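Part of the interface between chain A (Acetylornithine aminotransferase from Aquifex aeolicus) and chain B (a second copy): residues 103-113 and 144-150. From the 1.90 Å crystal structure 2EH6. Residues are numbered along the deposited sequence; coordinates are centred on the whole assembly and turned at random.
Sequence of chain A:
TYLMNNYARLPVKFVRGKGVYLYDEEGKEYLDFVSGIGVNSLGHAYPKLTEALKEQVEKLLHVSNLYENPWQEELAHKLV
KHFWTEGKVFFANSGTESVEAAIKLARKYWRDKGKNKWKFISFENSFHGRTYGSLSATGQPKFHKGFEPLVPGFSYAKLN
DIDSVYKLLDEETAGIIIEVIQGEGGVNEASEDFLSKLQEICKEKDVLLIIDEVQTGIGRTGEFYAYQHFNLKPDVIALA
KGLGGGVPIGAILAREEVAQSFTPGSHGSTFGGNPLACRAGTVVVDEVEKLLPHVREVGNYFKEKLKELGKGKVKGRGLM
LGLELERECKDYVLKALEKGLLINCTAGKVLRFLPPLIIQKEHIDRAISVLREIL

Chain A (103-113) IKLARKYWRDK
Chain B, residues 144-150: HKGFEPL

How do the two backbones meet? Chain A contributes a helix that enters from before residue 103, and an irregular loop of chain B lies against it, burying 553 Å². The CA atoms of Lys104(A) and Phe147(B) are 5.5 Å apart, those of Lys108(A) and Gly146(B) 4.5 Å. Gly146(B), at phi/psi 103/-6, permits this approach: an ideal CB would sit 3.2 Å from Lys108(A) CG and jam against the preceding carbonyl.

What holds Phe147(B)? Its CB points away, but the ring (chi1 -49°, chi2 -63°) returns to the helix. Lys104(A), m-t-p-t, covers one face: CE lies 3.6 Å from the Phe147(B) ring centroid in a CH-pi contact, and NZ, 4.4 Å from that centroid, makes a cation-pi interaction.

How does Arg107(A) read the loop? Its CB points toward chain B, and the extended m-t-t side chain carries Arg107(A) NH1 to two carbonyls, where it donates to Phe147(B) O at 3.1 Å and Pro149(B) O at 2.7 Å. Pro149(B), after a cis peptide, sets CD over one guanidinium face, 3.3 Å from Arg107(A) NH1.

What does Arg111(A) add? Curled m-m-m, Arg111(A) NH1 forms a salt bridge with Glu148(B) OE1 at 2.7 Å. Gly146(B) N also donates to Glu148(B) OE1 (3.1 Å), while a water links Arg111(A) NH1 to Glu148(B) O.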

ATOM      1  N   ILE A 103     -12.469  -5.588  -5.277  1.00 25.95           N
ATOM      2  CA  ILE A 103     -12.698  -6.979  -5.665  1.00 25.14           C
ATOM      3  C   ILE A 103     -13.252  -7.767  -4.486  1.00 26.34           C
ATOM      4  O   ILE A 103     -14.185  -8.561  -4.631  1.00 26.38           O
ATOM      5  CB  ILE A 103     -11.385  -7.641  -6.143  1.00 26.14           C
ATOM      6  CG1 ILE A 103     -10.947  -7.006  -7.466  1.00 24.75           C
ATOM      7  CG2 ILE A 103     -11.569  -9.157  -6.290  1.00 25.53           C
ATOM      8  CD1 ILE A 103      -9.566  -7.430  -7.917  1.00 27.34           C
ATOM      9  N   LYS A 104     -12.679  -7.543  -3.311  1.00 25.54           N
ATOM     10  CA  LYS A 104     -13.128  -8.229  -2.109  1.00 25.92           C
ATOM     11  C   LYS A 104     -14.553  -7.827  -1.743  1.00 26.97           C
ATOM     12  O   LYS A 104     -15.391  -8.686  -1.441  1.00 27.89           O
ATOM     13  CB  LYS A 104     -12.188  -7.931  -0.937  1.00 23.54           C
ATOM     14  CG  LYS A 104     -10.787  -8.481  -1.133  1.00 25.58           C
ATOM     15  CD  LYS A 104      -9.896  -8.252   0.086  1.00 25.38           C
ATOM     16  CE  LYS A 104     -10.367  -9.045   1.293  1.00 26.92           C
ATOM     17  NZ  LYS A 104      -9.488  -8.837   2.482  1.00 26.33           N
ATOM     18  N   LEU A 105     -14.832  -6.527  -1.781  1.00 27.10           N
ATOM     19  CA  LEU A 105     -16.164  -6.019  -1.443  1.00 29.01           C
ATOM     20  C   LEU A 105     -17.237  -6.574  -2.380  1.00 29.36           C
ATOM     21  O   LEU A 105     -18.333  -6.928  -1.942  1.00 30.75           O
ATOM     22  CB  LEU A 105     -16.185  -4.485  -1.501  1.00 26.35           C
ATOM     23  CG  LEU A 105     -17.530  -3.803  -1.212  1.00 26.81           C
ATOM     24  CD1 LEU A 105     -17.972  -4.079   0.213  1.00 25.52           C
ATOM     25  CD2 LEU A 105     -17.390  -2.305  -1.427  1.00 26.48           C
ATOM     26  N   ALA A 106     -16.917  -6.642  -3.668  1.00 28.91           N
ATOM     27  CA  ALA A 106     -17.849  -7.143  -4.667  1.00 30.26           C
ATOM     28  C   ALA A 106     -18.180  -8.615  -4.432  1.00 32.24           C
ATOM     29  O   ALA A 106     -19.340  -9.015  -4.532  1.00 31.12           O
ATOM     30  CB  ALA A 106     -17.268  -6.956  -6.055  1.00 28.51           C
ATOM     31  N   ARG A 107     -17.163  -9.420  -4.134  1.00 31.60           N
ATOM     32  CA  ARG A 107     -17.387 -10.839  -3.878  1.00 30.77           C
ATOM     33  C   ARG A 107     -18.199 -11.053  -2.610  1.00 31.78           C
ATOM     34  O   ARG A 107     -19.163 -11.821  -2.613  1.00 32.43           O
ATOM     35  CB  ARG A 107     -16.061 -11.601  -3.777  1.00 29.41           C
ATOM     36  CG  ARG A 107     -15.491 -11.981  -5.129  1.00 29.57           C
ATOM     37  CD  ARG A 107     -14.312 -12.924  -5.023  1.00 28.73           C
ATOM     38  NE  ARG A 107     -13.901 -13.381  -6.351  1.00 28.02           N
ATOM     39  CZ  ARG A 107     -12.821 -14.117  -6.595  1.00 27.32           C
ATOM     40  NH1 ARG A 107     -12.026 -14.491  -5.597  1.00 28.62           N
ATOM     41  NH2 ARG A 107     -12.531 -14.473  -7.840  1.00 27.75           N
ATOM     42  N   LYS A 108     -17.826 -10.373  -1.529  1.00 30.53           N
ATOM     43  CA  LYS A 108     -18.556 -10.535  -0.280  1.00 31.54           C
ATOM     44  C   LYS A 108     -19.987 -10.019  -0.408  1.00 33.21           C
ATOM     45  O   LYS A 108     -20.912 -10.571   0.198  1.00 31.76           O
ATOM     46  CB  LYS A 108     -17.846  -9.821   0.870  1.00 32.21           C
ATOM     47  CG  LYS A 108     -18.508 -10.079   2.205  1.00 31.13           C
ATOM     48  CD  LYS A 108     -17.616  -9.739   3.371  1.00 32.53           C
ATOM     49  CE  LYS A 108     -18.304 -10.075   4.680  1.00 30.74           C
ATOM     50  NZ  LYS A 108     -19.589  -9.321   4.825  1.00 31.20           N
ATOM     51  N   TYR A 109     -20.167  -8.976  -1.211  1.00 33.04           N
ATOM     52  CA  TYR A 109     -21.488  -8.399  -1.430  1.00 34.94           C
ATOM     53  C   TYR A 109     -22.490  -9.477  -1.849  1.00 35.66           C
ATOM     54  O   TYR A 109     -23.555  -9.620  -1.241  1.00 36.45           O
ATOM     55  CB  TYR A 109     -21.417  -7.332  -2.521  1.00 33.06           C
ATOM     56  CG  TYR A 109     -22.766  -6.795  -2.942  1.00 32.14           C
ATOM     57  CD1 TYR A 109     -23.538  -6.034  -2.069  1.00 33.01           C
ATOM     58  CD2 TYR A 109     -23.266  -7.042  -4.219  1.00 33.82           C
ATOM     59  CE1 TYR A 109     -24.777  -5.525  -2.458  1.00 33.99           C
ATOM     60  CE2 TYR A 109     -24.506  -6.540  -4.620  1.00 34.73           C
ATOM     61  CZ  TYR A 109     -25.252  -5.783  -3.734  1.00 35.77           C
ATOM     62  OH  TYR A 109     -26.475  -5.282  -4.125  1.00 38.64           O
ATOM     63  N   TRP A 110     -22.138 -10.230  -2.888  1.00 34.77           N
ATOM     64  CA  TRP A 110     -23.004 -11.285  -3.403  1.00 36.01           C
ATOM     65  C   TRP A 110     -23.143 -12.453  -2.437  1.00 36.37           C
ATOM     66  O   TRP A 110     -24.177 -13.120  -2.414  1.00 37.38           O
ATOM     67  CB  TRP A 110     -22.495 -11.771  -4.763  1.00 33.97           C
ATOM     68  CG  TRP A 110     -22.627 -10.735  -5.837  1.00 36.65           C
ATOM     69  CD1 TRP A 110     -21.616 -10.157  -6.551  1.00 36.48           C
ATOM     70  CD2 TRP A 110     -23.842 -10.139  -6.311  1.00 35.90           C
ATOM     71  NE1 TRP A 110     -22.125  -9.240  -7.439  1.00 36.13           N
ATOM     72  CE2 TRP A 110     -23.489  -9.209  -7.313  1.00 35.13           C
ATOM     73  CE3 TRP A 110     -25.199 -10.302  -5.986  1.00 37.17           C
ATOM     74  CZ2 TRP A 110     -24.442  -8.443  -7.996  1.00 35.99           C
ATOM     75  CZ3 TRP A 110     -26.148  -9.538  -6.666  1.00 35.69           C
ATOM     76  CH2 TRP A 110     -25.762  -8.622  -7.660  1.00 36.36           C
ATOM     77  N   ARG A 111     -22.109 -12.704  -1.642  1.00 36.54           N
ATOM     78  CA  ARG A 111     -22.158 -13.778  -0.658  1.00 37.34           C
ATOM     79  C   ARG A 111     -23.157 -13.415   0.436  1.00 38.41           C
ATOM     80  O   ARG A 111     -23.912 -14.270   0.909  1.00 37.40           O
ATOM     81  CB  ARG A 111     -20.778 -14.011  -0.034  1.00 36.80           C
ATOM     82  CG  ARG A 111     -19.814 -14.772  -0.927  1.00 36.68           C
ATOM     83  CD  ARG A 111     -20.126 -16.263  -0.934  1.00 36.65           C
ATOM     84  NE  ARG A 111     -19.696 -16.927   0.297  1.00 36.63           N
ATOM     85  CZ  ARG A 111     -18.440 -17.282   0.563  1.00 36.49           C
ATOM     86  NH1 ARG A 111     -17.475 -17.040  -0.315  1.00 36.90           N
ATOM     87  NH2 ARG A 111     -18.147 -17.885   1.708  1.00 35.57           N
ATOM     88  N   ASP A 112     -23.166 -12.149   0.840  1.00 37.54           N
ATOM     89  CA  ASP A 112     -24.115 -11.711   1.861  1.00 40.86           C
ATOM     90  C   ASP A 112     -25.562 -11.855   1.382  1.00 41.41           C
ATOM     91  O   ASP A 112     -26.500 -11.988   2.160  1.00 42.86           O
ATOM     92  CB  ASP A 112     -23.836 -10.239   2.187  1.00 40.40           C
ATOM     93  CG  ASP A 112     -22.491 -10.096   2.886  1.00 41.42           C
ATOM     94  OD1 ASP A 112     -22.132 -11.000   3.640  1.00 39.17           O
ATOM     95  OD2 ASP A 112     -21.839  -9.069   2.704  1.00 42.43           O
ATOM     96  N   LYS A 113     -25.723 -11.778   0.046  1.00 42.41           N
ATOM     97  CA  LYS A 113     -27.064 -11.833  -0.539  1.00 44.32           C
ATOM     98  C   LYS A 113     -27.494 -13.262  -0.871  1.00 44.89           C
ATOM     99  O   LYS A 113     -28.550 -13.508  -1.437  1.00 45.43           O
ATOM    100  CB  LYS A 113     -27.051 -10.997  -1.816  1.00 44.36           C
ATOM    101  CG  LYS A 113     -26.982  -9.495  -1.531  1.00 45.80           C
ATOM    102  CD  LYS A 113     -27.623  -8.668  -2.646  1.00 47.27           C
ATOM    103  CE  LYS A 113     -27.736  -7.186  -2.279  1.00 49.88           C
ATOM    104  NZ  LYS A 113     -28.354  -7.056  -0.962  1.00 50.97           N
TER
ATOM    105  N   HIS B 144     -10.936 -15.097   5.481  1.00 33.49           N
ATOM    106  CA  HIS B 144     -11.165 -15.475   4.079  1.00 32.90           C
ATOM    107  C   HIS B 144     -12.663 -15.420   3.728  1.00 32.91           C
ATOM    108  O   HIS B 144     -13.067 -15.338   2.573  1.00 31.56           O
ATOM    109  CB  HIS B 144     -10.673 -16.919   3.858  1.00 33.97           C
ATOM    110  CG  HIS B 144      -9.208 -17.117   4.176  1.00 34.48           C
ATOM    111  ND1 HIS B 144      -8.654 -18.343   4.304  1.00 34.04           N
ATOM    112  CD2 HIS B 144      -8.191 -16.161   4.337  1.00 34.24           C
ATOM    113  CE1 HIS B 144      -7.344 -18.145   4.544  1.00 35.01           C
ATOM    114  NE2 HIS B 144      -7.037 -16.847   4.571  1.00 33.84           N
ATOM    115  N   LYS B 145     -13.490 -15.534   4.798  1.00 34.94           N
ATOM    116  CA  LYS B 145     -14.948 -15.655   4.686  1.00 35.34           C
ATOM    117  C   LYS B 145     -15.606 -14.590   3.776  1.00 34.71           C
ATOM    118  O   LYS B 145     -15.747 -13.427   4.126  1.00 34.78           O
ATOM    119  CB  LYS B 145     -15.494 -15.557   6.120  1.00 40.28           C
ATOM    120  CG  LYS B 145     -16.968 -15.969   6.256  1.00 44.80           C
ATOM    121  CD  LYS B 145     -17.938 -14.804   6.015  1.00 47.51           C
ATOM    122  CE  LYS B 145     -19.402 -15.209   6.208  1.00 49.05           C
ATOM    123  NZ  LYS B 145     -20.231 -14.002   6.275  1.00 49.82           N
ATOM    124  N   GLY B 146     -16.023 -15.054   2.597  1.00 33.73           N
ATOM    125  CA  GLY B 146     -16.713 -14.195   1.652  1.00 31.20           C
ATOM    126  C   GLY B 146     -15.900 -13.696   0.473  1.00 31.05           C
ATOM    127  O   GLY B 146     -16.450 -13.075  -0.435  1.00 29.85           O
ATOM    128  N   PHE B 147     -14.602 -13.990   0.467  1.00 29.70           N
ATOM    129  CA  PHE B 147     -13.720 -13.521  -0.597  1.00 29.71           C
ATOM    130  C   PHE B 147     -13.193 -14.599  -1.533  1.00 29.78           C
ATOM    131  O   PHE B 147     -12.530 -14.292  -2.533  1.00 30.87           O
ATOM    132  CB  PHE B 147     -12.548 -12.768   0.044  1.00 26.08           C
ATOM    133  CG  PHE B 147     -12.981 -11.752   1.049  1.00 24.79           C
ATOM    134  CD1 PHE B 147     -13.755 -10.664   0.663  1.00 23.96           C
ATOM    135  CD2 PHE B 147     -12.647 -11.897   2.391  1.00 24.88           C
ATOM    136  CE1 PHE B 147     -14.198  -9.733   1.605  1.00 24.44           C
ATOM    137  CE2 PHE B 147     -13.083 -10.973   3.336  1.00 24.80           C
ATOM    138  CZ  PHE B 147     -13.863  -9.889   2.940  1.00 25.47           C
ATOM    139  N   GLU B 148     -13.481 -15.856  -1.210  1.00 30.21           N
ATOM    140  CA  GLU B 148     -13.032 -16.986  -2.011  1.00 29.81           C
ATOM    141  C   GLU B 148     -13.566 -16.896  -3.434  1.00 29.60           C
ATOM    142  O   GLU B 148     -14.606 -16.293  -3.673  1.00 29.52           O
ATOM    143  CB  GLU B 148     -13.483 -18.305  -1.368  1.00 31.18           C
ATOM    144  CG  GLU B 148     -13.023 -18.484   0.072  1.00 31.38           C
ATOM    145  CD  GLU B 148     -14.076 -18.072   1.094  1.00 34.65           C
ATOM    146  OE1 GLU B 148     -15.021 -17.332   0.742  1.00 33.05           O
ATOM    147  OE2 GLU B 148     -13.944 -18.485   2.262  1.00 33.98           O
ATOM    148  N   PRO B 149     -12.864 -17.508  -4.401  1.00 30.28           N
ATOM    149  CA  PRO B 149     -11.620 -18.270  -4.258  1.00 31.05           C
ATOM    150  C   PRO B 149     -10.366 -17.411  -4.077  1.00 30.80           C
ATOM    151  O   PRO B 149     -10.241 -16.341  -4.672  1.00 30.49           O
ATOM    152  CB  PRO B 149     -11.569 -19.075  -5.548  1.00 30.97           C
ATOM    153  CG  PRO B 149     -12.150 -18.122  -6.530  1.00 30.75           C
ATOM    154  CD  PRO B 149     -13.338 -17.549  -5.796  1.00 30.94           C
ATOM    155  N   LEU B 150      -9.441 -17.903  -3.260  1.00 30.36           N
ATOM    156  CA  LEU B 150      -8.182 -17.209  -3.000  1.00 31.67           C
ATOM    157  C   LEU B 150      -7.142 -17.672  -4.013  1.00 30.56           C
ATOM    158  O   LEU B 150      -7.464 -18.411  -4.946  1.00 31.34           O
ATOM    159  CB  LEU B 150      -7.698 -17.534  -1.588  1.00 31.38           C
ATOM    160  CG  LEU B 150      -8.727 -17.299  -0.481  1.00 32.51           C
ATOM    161  CD1 LEU B 150      -8.213 -17.843   0.838  1.00 32.14           C
ATOM    162  CD2 LEU B 150      -9.027 -15.816  -0.382  1.00 33.84           C
TER
HETATM  163  O   HOH W   1     -17.219 -16.027  -2.935  1.00 33.48           O
HETATM  164  O   HOH W   2     -20.237 -13.304   3.696  1.00 44.71           O